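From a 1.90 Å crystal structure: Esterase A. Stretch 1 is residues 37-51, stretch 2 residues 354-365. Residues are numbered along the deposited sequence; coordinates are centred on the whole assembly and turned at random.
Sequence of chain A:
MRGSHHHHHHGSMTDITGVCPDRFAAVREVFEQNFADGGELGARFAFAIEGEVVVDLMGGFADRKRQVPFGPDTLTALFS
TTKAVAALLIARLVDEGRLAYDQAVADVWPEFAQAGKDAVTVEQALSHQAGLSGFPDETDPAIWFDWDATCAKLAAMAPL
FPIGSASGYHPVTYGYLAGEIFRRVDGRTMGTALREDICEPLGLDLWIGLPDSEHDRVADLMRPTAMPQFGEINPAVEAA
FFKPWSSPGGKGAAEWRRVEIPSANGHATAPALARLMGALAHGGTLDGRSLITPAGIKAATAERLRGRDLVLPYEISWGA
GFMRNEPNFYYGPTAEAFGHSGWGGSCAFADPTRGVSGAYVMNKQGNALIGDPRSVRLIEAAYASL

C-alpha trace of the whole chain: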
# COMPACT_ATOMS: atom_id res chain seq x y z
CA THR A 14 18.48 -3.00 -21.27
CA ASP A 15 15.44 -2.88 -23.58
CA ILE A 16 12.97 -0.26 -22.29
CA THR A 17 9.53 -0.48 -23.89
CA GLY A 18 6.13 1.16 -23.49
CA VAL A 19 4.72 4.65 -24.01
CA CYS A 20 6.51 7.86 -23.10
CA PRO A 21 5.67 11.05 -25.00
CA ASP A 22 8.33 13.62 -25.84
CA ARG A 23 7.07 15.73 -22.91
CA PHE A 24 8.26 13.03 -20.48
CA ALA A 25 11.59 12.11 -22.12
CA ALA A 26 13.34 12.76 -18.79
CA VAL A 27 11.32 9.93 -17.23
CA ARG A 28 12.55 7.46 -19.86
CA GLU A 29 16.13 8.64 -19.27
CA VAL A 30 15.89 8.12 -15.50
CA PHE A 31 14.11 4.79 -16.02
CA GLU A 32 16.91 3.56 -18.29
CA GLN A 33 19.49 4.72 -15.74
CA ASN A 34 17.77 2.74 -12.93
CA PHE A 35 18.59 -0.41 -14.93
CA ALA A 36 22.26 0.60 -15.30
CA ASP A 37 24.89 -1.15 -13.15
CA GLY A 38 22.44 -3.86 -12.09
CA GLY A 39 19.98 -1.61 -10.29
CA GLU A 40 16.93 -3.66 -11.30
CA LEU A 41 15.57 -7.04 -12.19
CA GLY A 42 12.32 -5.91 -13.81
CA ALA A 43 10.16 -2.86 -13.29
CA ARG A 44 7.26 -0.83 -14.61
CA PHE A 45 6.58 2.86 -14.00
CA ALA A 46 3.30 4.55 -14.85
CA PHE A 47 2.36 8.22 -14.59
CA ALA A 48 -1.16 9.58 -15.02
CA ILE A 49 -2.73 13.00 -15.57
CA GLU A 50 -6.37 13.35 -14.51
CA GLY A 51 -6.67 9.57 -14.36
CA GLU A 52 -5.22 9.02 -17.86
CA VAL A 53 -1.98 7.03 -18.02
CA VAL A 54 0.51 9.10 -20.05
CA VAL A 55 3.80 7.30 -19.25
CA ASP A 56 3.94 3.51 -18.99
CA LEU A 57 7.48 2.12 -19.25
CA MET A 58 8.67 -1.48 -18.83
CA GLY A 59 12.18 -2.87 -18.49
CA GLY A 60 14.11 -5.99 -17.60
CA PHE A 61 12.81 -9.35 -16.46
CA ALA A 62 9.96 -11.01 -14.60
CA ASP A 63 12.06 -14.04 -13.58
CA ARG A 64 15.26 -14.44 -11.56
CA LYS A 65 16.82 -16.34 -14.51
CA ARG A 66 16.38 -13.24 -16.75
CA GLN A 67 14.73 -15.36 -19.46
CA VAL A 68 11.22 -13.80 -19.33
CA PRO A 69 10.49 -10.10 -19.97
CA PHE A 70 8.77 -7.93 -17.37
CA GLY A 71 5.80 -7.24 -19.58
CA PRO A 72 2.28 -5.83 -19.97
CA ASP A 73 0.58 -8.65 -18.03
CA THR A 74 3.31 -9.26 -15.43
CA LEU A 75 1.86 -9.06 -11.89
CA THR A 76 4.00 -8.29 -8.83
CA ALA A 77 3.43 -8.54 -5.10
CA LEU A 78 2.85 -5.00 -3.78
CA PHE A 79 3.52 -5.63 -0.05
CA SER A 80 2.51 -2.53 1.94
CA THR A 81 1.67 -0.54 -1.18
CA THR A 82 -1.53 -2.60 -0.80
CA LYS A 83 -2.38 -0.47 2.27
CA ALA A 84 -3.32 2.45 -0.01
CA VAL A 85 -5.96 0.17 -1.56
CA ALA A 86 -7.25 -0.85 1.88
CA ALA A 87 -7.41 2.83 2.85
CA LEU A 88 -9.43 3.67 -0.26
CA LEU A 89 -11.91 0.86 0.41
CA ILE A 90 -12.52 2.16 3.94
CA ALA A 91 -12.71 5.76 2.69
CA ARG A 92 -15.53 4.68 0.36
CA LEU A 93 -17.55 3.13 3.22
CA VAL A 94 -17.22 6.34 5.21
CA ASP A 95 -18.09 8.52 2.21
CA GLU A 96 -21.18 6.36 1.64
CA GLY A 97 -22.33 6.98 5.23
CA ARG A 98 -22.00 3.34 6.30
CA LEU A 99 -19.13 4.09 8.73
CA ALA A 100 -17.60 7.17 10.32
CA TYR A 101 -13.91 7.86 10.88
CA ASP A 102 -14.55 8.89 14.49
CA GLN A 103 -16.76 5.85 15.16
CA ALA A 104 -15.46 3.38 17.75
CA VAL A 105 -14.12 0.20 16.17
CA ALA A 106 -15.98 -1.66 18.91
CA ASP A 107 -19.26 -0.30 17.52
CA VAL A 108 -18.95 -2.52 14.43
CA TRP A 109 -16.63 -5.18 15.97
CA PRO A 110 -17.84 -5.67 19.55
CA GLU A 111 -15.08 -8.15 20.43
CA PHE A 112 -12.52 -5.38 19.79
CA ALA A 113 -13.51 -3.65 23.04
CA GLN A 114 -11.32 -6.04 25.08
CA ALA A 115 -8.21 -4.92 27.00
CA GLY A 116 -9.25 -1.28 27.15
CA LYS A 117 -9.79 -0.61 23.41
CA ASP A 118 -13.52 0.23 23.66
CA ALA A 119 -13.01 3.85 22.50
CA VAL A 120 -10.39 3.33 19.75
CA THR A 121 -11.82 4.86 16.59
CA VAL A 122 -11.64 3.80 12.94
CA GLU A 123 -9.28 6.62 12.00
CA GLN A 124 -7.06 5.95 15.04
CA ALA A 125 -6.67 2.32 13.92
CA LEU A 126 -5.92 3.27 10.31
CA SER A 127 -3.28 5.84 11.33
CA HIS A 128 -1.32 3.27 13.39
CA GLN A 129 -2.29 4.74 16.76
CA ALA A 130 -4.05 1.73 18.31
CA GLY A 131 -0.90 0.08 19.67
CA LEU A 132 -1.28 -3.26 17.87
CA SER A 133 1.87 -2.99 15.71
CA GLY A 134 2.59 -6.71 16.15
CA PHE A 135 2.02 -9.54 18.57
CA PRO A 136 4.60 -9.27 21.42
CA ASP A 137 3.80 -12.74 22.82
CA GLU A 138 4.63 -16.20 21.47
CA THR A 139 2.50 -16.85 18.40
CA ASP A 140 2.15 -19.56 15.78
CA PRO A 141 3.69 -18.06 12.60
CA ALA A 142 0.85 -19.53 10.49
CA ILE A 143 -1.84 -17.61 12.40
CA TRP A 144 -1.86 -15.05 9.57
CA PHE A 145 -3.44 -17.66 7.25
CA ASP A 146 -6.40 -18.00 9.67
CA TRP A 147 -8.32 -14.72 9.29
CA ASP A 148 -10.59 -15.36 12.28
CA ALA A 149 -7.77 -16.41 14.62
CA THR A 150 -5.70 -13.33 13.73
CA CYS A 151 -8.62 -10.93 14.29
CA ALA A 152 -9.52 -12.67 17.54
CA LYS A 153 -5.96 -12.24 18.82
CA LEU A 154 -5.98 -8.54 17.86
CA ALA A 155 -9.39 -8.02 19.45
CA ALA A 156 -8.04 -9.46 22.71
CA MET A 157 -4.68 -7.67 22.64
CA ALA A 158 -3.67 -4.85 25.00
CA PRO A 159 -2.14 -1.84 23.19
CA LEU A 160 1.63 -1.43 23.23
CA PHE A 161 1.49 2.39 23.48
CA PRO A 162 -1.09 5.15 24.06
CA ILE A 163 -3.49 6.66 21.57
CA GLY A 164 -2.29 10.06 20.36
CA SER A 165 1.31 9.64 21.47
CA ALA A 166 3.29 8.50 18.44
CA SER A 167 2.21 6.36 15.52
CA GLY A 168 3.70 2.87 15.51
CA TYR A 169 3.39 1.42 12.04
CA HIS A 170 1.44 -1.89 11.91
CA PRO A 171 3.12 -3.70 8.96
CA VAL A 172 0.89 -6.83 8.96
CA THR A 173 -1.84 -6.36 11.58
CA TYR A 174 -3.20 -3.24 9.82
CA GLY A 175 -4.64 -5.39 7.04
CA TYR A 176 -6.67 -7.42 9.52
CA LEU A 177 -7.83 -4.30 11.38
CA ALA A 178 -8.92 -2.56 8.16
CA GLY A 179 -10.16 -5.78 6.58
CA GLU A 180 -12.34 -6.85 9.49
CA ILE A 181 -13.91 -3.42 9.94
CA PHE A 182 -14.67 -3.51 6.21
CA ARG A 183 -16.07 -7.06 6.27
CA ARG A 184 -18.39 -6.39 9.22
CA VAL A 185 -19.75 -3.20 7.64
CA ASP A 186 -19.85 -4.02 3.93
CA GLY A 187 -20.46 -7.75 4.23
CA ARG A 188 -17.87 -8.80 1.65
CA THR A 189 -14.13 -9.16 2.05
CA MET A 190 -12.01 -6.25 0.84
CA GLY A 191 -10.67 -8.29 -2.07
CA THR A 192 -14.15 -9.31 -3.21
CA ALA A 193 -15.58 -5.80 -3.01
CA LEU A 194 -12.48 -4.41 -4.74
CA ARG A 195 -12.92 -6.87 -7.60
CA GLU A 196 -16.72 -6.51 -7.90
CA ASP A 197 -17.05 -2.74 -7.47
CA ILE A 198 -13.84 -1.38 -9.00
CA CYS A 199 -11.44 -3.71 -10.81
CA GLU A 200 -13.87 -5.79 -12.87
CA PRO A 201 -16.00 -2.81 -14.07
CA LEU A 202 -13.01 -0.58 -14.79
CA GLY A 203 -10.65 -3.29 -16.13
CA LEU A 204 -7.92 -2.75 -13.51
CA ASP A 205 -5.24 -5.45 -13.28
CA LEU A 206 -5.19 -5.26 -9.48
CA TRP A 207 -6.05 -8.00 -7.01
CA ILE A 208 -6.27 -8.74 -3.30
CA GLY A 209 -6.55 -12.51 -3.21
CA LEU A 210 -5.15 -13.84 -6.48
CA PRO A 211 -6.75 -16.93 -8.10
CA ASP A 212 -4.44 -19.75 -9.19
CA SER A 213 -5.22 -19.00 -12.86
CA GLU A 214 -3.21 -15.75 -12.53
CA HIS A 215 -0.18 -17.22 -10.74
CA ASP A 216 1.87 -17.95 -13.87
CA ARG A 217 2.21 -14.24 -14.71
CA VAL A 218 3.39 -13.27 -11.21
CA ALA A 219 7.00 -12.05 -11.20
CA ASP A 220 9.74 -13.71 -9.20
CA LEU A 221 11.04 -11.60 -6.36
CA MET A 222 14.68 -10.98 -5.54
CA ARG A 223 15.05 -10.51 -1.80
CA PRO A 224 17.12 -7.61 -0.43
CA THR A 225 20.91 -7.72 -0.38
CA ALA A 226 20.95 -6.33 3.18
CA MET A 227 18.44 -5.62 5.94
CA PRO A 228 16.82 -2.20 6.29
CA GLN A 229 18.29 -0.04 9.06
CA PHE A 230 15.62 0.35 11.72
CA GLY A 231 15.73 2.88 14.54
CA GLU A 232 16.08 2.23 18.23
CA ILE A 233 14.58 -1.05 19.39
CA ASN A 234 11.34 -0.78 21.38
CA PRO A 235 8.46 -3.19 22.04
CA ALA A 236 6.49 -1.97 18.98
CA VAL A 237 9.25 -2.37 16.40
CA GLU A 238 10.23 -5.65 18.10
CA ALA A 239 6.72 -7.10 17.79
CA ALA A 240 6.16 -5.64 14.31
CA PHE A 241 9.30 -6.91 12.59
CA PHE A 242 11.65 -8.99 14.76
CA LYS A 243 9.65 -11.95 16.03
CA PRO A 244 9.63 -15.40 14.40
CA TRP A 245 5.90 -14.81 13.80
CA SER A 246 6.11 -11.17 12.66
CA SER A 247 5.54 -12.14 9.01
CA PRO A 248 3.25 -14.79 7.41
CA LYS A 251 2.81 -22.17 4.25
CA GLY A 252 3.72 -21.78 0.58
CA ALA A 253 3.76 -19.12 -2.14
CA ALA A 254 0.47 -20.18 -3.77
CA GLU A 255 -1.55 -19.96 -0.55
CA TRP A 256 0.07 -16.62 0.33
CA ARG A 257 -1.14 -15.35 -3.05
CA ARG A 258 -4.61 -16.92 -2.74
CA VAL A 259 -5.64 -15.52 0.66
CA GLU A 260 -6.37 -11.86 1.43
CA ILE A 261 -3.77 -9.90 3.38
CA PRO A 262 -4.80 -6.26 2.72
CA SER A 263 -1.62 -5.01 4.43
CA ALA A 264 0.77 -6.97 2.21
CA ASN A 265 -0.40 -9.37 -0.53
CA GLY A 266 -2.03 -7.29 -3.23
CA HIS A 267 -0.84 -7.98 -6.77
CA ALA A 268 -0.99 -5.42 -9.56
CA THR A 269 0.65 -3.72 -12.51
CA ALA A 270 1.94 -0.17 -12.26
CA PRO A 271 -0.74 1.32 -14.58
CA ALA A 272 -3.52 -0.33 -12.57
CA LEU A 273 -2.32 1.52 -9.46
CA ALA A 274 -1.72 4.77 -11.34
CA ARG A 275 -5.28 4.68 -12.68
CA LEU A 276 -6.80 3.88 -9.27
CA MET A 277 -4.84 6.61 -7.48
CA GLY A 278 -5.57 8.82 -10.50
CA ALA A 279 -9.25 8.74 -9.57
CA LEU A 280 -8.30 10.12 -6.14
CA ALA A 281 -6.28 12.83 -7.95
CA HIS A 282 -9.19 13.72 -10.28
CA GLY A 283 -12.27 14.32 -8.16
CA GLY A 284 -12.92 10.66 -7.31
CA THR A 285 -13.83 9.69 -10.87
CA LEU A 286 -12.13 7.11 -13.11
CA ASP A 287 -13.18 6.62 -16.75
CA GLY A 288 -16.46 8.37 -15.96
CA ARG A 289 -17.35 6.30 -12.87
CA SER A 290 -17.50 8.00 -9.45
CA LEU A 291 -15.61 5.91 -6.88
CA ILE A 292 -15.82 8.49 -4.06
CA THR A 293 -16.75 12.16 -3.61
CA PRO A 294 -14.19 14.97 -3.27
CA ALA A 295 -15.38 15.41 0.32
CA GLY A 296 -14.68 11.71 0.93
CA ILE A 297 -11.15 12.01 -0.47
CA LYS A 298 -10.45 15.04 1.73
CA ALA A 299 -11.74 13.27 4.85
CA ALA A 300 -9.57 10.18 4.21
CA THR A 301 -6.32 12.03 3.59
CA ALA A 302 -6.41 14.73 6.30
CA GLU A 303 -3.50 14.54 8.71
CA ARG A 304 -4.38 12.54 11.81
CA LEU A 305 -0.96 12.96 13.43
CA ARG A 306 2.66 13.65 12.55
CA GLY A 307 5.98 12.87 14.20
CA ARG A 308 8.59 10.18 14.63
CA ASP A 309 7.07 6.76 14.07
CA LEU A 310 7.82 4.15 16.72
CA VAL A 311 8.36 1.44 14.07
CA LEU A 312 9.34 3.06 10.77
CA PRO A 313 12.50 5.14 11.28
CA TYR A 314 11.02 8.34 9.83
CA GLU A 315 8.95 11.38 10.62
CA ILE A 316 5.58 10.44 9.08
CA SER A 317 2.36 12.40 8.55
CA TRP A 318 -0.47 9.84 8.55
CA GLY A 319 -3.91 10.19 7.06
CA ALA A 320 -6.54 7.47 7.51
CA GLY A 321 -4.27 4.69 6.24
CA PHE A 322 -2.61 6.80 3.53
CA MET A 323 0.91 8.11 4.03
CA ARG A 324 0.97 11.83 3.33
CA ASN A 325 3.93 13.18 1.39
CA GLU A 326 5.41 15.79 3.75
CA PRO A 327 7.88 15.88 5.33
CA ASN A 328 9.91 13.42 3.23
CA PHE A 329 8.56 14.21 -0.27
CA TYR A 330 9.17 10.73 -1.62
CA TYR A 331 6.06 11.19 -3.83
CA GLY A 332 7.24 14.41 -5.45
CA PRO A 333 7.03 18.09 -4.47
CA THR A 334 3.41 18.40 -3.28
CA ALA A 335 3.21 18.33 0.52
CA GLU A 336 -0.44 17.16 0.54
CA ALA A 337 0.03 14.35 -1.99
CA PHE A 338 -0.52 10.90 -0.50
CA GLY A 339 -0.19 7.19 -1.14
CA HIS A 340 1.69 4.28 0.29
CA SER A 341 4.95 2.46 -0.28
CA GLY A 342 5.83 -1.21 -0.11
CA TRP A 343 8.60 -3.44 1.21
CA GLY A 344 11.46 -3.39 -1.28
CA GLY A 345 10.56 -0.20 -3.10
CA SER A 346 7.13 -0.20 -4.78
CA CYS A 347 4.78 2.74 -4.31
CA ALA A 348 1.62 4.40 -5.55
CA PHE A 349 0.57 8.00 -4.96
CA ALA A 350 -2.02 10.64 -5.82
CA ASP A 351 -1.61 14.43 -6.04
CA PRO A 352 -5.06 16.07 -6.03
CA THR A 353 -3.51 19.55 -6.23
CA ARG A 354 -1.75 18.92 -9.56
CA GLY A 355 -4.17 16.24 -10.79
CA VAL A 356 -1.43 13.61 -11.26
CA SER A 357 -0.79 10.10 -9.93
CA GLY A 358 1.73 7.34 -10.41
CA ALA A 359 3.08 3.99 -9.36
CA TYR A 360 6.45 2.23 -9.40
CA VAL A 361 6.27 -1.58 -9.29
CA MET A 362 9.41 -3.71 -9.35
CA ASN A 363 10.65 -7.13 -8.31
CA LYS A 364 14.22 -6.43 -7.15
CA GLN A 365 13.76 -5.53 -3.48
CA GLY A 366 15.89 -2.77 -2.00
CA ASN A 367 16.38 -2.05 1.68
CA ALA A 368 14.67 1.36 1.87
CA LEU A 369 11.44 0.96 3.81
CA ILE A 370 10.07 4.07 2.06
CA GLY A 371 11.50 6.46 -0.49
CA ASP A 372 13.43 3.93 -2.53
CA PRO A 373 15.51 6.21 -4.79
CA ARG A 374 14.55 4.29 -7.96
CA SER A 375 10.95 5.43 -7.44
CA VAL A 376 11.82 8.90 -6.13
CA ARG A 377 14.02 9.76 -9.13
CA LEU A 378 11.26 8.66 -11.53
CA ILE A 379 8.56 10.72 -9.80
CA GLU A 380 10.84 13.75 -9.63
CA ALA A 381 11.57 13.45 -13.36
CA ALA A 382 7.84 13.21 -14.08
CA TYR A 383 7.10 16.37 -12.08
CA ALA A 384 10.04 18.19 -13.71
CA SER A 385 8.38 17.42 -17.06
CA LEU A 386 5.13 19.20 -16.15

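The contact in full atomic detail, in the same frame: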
# COMPACT_ATOMS: atom_id res chain seq x y z
N ASP A 37 24.07 -0.63 -14.25
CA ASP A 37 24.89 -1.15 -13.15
C ASP A 37 24.08 -2.06 -12.23
O ASP A 37 24.21 -2.03 -11.01
CB ASP A 37 25.54 -0.01 -12.36
CG ASP A 37 26.21 1.02 -13.27
OD1 ASP A 37 25.87 2.23 -13.17
OD2 ASP A 37 27.03 0.61 -14.12
N GLY A 38 23.21 -2.87 -12.84
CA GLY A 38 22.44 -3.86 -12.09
C GLY A 38 21.51 -3.30 -11.04
O GLY A 38 21.35 -3.92 -9.98
N GLY A 39 20.87 -2.16 -11.29
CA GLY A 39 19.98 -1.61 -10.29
C GLY A 39 18.61 -2.26 -10.21
O GLY A 39 17.86 -2.01 -9.25
N GLU A 40 18.27 -3.11 -11.18
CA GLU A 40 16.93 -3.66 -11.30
C GLU A 40 17.00 -5.14 -11.65
O GLU A 40 18.04 -5.65 -12.10
CB GLU A 40 16.13 -2.95 -12.41
CG GLU A 40 15.87 -1.46 -12.16
CD GLU A 40 14.72 -1.20 -11.17
OE1 GLU A 40 14.43 -2.06 -10.30
OE2 GLU A 40 14.11 -0.12 -11.27
N LEU A 41 15.86 -5.81 -11.46
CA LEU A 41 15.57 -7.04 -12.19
C LEU A 41 14.56 -6.70 -13.28
O LEU A 41 14.92 -6.59 -14.45
CB LEU A 41 15.05 -8.13 -11.25
CG LEU A 41 14.67 -9.47 -11.88
CD1 LEU A 41 15.87 -10.05 -12.68
CD2 LEU A 41 14.21 -10.47 -10.82
N GLY A 42 13.30 -6.48 -12.90
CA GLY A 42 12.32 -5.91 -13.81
C GLY A 42 11.50 -4.85 -13.10
O GLY A 42 11.40 -4.83 -11.86
N ALA A 43 10.92 -3.95 -13.89
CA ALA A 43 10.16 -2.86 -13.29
C ALA A 43 9.21 -2.25 -14.31
O ALA A 43 9.41 -2.33 -15.53
CB ALA A 43 11.10 -1.77 -12.74
N ARG A 44 8.19 -1.59 -13.79
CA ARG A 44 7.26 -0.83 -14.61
C ARG A 44 6.92 0.45 -13.86
O ARG A 44 6.71 0.44 -12.64
CB ARG A 44 6.00 -1.65 -14.92
CG ARG A 44 5.09 -1.05 -16.00
CD ARG A 44 3.95 -2.00 -16.31
NE ARG A 44 3.14 -1.60 -17.46
CZ ARG A 44 2.11 -2.32 -17.89
NH1 ARG A 44 1.77 -3.44 -17.26
NH2 ARG A 44 1.41 -1.91 -18.93
N PHE A 45 6.90 1.57 -14.59
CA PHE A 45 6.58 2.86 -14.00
C PHE A 45 5.49 3.49 -14.84
O PHE A 45 5.62 3.59 -16.06
CB PHE A 45 7.78 3.81 -13.94
CG PHE A 45 7.44 5.18 -13.37
CD1 PHE A 45 7.23 5.34 -12.01
CD2 PHE A 45 7.36 6.30 -14.20
CE1 PHE A 45 6.91 6.60 -11.47
CE2 PHE A 45 7.06 7.56 -13.67
CZ PHE A 45 6.83 7.71 -12.31
N ALA A 46 4.43 3.94 -14.17
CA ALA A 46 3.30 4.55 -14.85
C ALA A 46 3.00 5.89 -14.21
O ALA A 46 3.04 6.02 -12.98
CB ALA A 46 2.06 3.64 -14.81
N PHE A 47 2.67 6.88 -15.04
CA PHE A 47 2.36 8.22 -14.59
C PHE A 47 1.09 8.67 -15.29
O PHE A 47 0.92 8.43 -16.49
CB PHE A 47 3.53 9.18 -14.89
CG PHE A 47 3.39 10.53 -14.26
CD1 PHE A 47 3.63 10.71 -12.90
CD2 PHE A 47 3.05 11.63 -15.03
CE1 PHE A 47 3.51 11.97 -12.33
CE2 PHE A 47 2.94 12.90 -14.46
CZ PHE A 47 3.16 13.06 -13.11
N ALA A 48 0.17 9.28 -14.52
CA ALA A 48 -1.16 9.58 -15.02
C ALA A 48 -1.51 11.04 -14.74
O ALA A 48 -1.12 11.60 -13.72
CB ALA A 48 -2.23 8.67 -14.39
N ILE A 49 -2.24 11.63 -15.68
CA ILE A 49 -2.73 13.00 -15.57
C ILE A 49 -4.23 12.93 -15.66
O ILE A 49 -4.77 12.43 -16.65
CB ILE A 49 -2.16 13.91 -16.66
CG1 ILE A 49 -0.64 14.04 -16.52
CG2 ILE A 49 -2.82 15.28 -16.61
CD1 ILE A 49 0.02 14.76 -17.68
N GLU A 50 -4.91 13.41 -14.61
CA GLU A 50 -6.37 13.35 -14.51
C GLU A 50 -6.88 11.95 -14.83
O GLU A 50 -7.82 11.77 -15.60
CB GLU A 50 -7.00 14.41 -15.41
CG GLU A 50 -6.48 15.79 -15.06
CD GLU A 50 -7.02 16.89 -15.94
OE1 GLU A 50 -7.48 16.60 -17.06
OE2 GLU A 50 -6.99 18.06 -15.49
N GLY A 51 -6.24 10.95 -14.23
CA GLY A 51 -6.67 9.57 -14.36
C GLY A 51 -6.24 8.86 -15.62
O GLY A 51 -6.47 7.65 -15.74
N ARG A 354 -2.21 18.86 -8.18
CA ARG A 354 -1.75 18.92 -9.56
C ARG A 354 -2.55 18.01 -10.49
O ARG A 354 -2.37 18.07 -11.71
CB ARG A 354 -0.26 18.57 -9.64
CG ARG A 354 0.63 19.31 -8.64
CD ARG A 354 0.97 20.70 -9.11
NE ARG A 354 1.76 20.69 -10.34
CZ ARG A 354 3.09 20.70 -10.38
NH1 ARG A 354 3.80 20.72 -9.26
NH2 ARG A 354 3.71 20.69 -11.56
N GLY A 355 -3.41 17.15 -9.95
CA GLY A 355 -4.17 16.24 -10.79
C GLY A 355 -3.40 15.04 -11.32
O GLY A 355 -3.85 14.40 -12.28
N VAL A 356 -2.26 14.68 -10.72
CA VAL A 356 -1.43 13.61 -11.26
C VAL A 356 -1.38 12.45 -10.26
O VAL A 356 -1.73 12.59 -9.09
CB VAL A 356 -0.01 14.09 -11.60
CG1 VAL A 356 -0.06 15.28 -12.55
CG2 VAL A 356 0.77 14.45 -10.35
N SER A 357 -0.96 11.29 -10.76
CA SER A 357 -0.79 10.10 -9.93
C SER A 357 0.28 9.23 -10.58
O SER A 357 0.65 9.43 -11.74
CB SER A 357 -2.10 9.31 -9.81
OG SER A 357 -2.52 8.93 -11.11
N GLY A 358 0.75 8.24 -9.83
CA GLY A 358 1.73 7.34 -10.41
C GLY A 358 1.95 6.11 -9.55
O GLY A 358 1.49 6.02 -8.41
N ALA A 359 2.69 5.16 -10.13
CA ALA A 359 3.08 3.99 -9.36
C ALA A 359 4.37 3.43 -9.94
O ALA A 359 4.58 3.43 -11.15
CB ALA A 359 1.98 2.91 -9.39
N TYR A 360 5.23 2.95 -9.04
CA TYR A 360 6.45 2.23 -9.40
C TYR A 360 6.33 0.82 -8.84
O TYR A 360 6.11 0.66 -7.63
CB TYR A 360 7.67 2.95 -8.83
CG TYR A 360 8.96 2.17 -8.90
CD1 TYR A 360 9.67 2.06 -10.11
CD2 TYR A 360 9.49 1.58 -7.76
CE1 TYR A 360 10.87 1.36 -10.16
CE2 TYR A 360 10.67 0.89 -7.81
CZ TYR A 360 11.36 0.78 -9.01
OH TYR A 360 12.55 0.08 -9.04
N VAL A 361 6.45 -0.19 -9.70
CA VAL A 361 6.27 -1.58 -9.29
C VAL A 361 7.46 -2.37 -9.82
O VAL A 361 7.72 -2.37 -11.03
CB VAL A 361 4.95 -2.16 -9.81
CG1 VAL A 361 4.84 -3.63 -9.42
CG2 VAL A 361 3.74 -1.34 -9.24
N MET A 362 8.19 -3.02 -8.93
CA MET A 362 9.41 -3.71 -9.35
C MET A 362 9.55 -5.00 -8.57
O MET A 362 8.86 -5.22 -7.58
CB MET A 362 10.66 -2.83 -9.14
CG MET A 362 11.18 -2.76 -7.68
SD MET A 362 9.99 -2.26 -6.37
CE MET A 362 10.26 -3.59 -5.20
N ASN A 363 10.48 -5.86 -9.01
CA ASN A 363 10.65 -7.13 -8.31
C ASN A 363 12.02 -7.32 -7.68
O ASN A 363 12.19 -8.26 -6.90
CB ASN A 363 10.32 -8.32 -9.22
CG ASN A 363 11.18 -8.39 -10.47
OD1 ASN A 363 11.92 -7.46 -10.78
ND2 ASN A 363 11.06 -9.49 -11.22
N LYS A 364 12.98 -6.44 -7.93
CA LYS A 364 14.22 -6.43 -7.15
C LYS A 364 14.02 -5.57 -5.90
O LYS A 364 13.83 -4.35 -5.99
CB LYS A 364 15.40 -5.94 -7.99
CG LYS A 364 16.72 -5.91 -7.19
CD LYS A 364 17.89 -5.52 -8.09
CE LYS A 364 19.19 -5.36 -7.30
NZ LYS A 364 19.62 -6.66 -6.69
N GLN A 365 14.05 -6.22 -4.74
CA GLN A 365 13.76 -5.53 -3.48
C GLN A 365 15.00 -4.81 -2.97
O GLN A 365 16.07 -5.41 -2.87
CB GLN A 365 13.26 -6.55 -2.45
CG GLN A 365 12.00 -7.26 -2.92
CD GLN A 365 11.41 -8.19 -1.86
OE1 GLN A 365 12.13 -8.88 -1.15
NE2 GLN A 365 10.09 -8.19 -1.76
O HOH W 1 13.51 -4.55 -10.18
O HOH W 2 -3.96 11.04 -12.51

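Strands 42-49 and 356-362 pair antiparallel, their directions 171° apart. Backbone hydrogen bonds hold them together. Arg-44 and Val-361 bond both ways: Arg-44 N to Val-361 O is 2.9 Å, and Val-361 N to Arg-44 O is 3.0 Å. Ala-46 with Ala-359 and Ala-48 with Ser-357 form the same reciprocal pairs. Beyond the strands, Glu-50 N donates to Gly-355 O at 2.7 Å.

At the other end, a side chain takes over part of the ladder. Asn-363 N donates to Gly-42 O (3.2 Å), but Gly-42 N donates to the side-chain atom Asn-363 OD1 (2.7 Å). Asn-363 chi1 is p, and the end of the side chain turns back to the neighbouring strand, where OD1 meets Gly-42 N. Nearby, Tyr-360 OH donates to Glu-40 OE2 at 2.7 Å.

Two waters join the stretches. Water 1 accepts from Leu-41 N and Lys-364 N, both at 3.0 Å from its O. Water 2 accepts from Gly-51 N (2.9 Å) and donates to Ser-357 OG (2.9 Å), each measured to its O.

Apolar contacts lie on the face carrying Ala-43, Phe-45, Phe-47 and Ile-49. Phe-47 CZ is 3.7 Å from Val-356 CB. Tyr-360 CB meets the Phe-45 ring edge, 4.0 Å from CD1 of Phe-45. Gly-358 faces Phe-47; a CB there would lie tight against Ala-46 O.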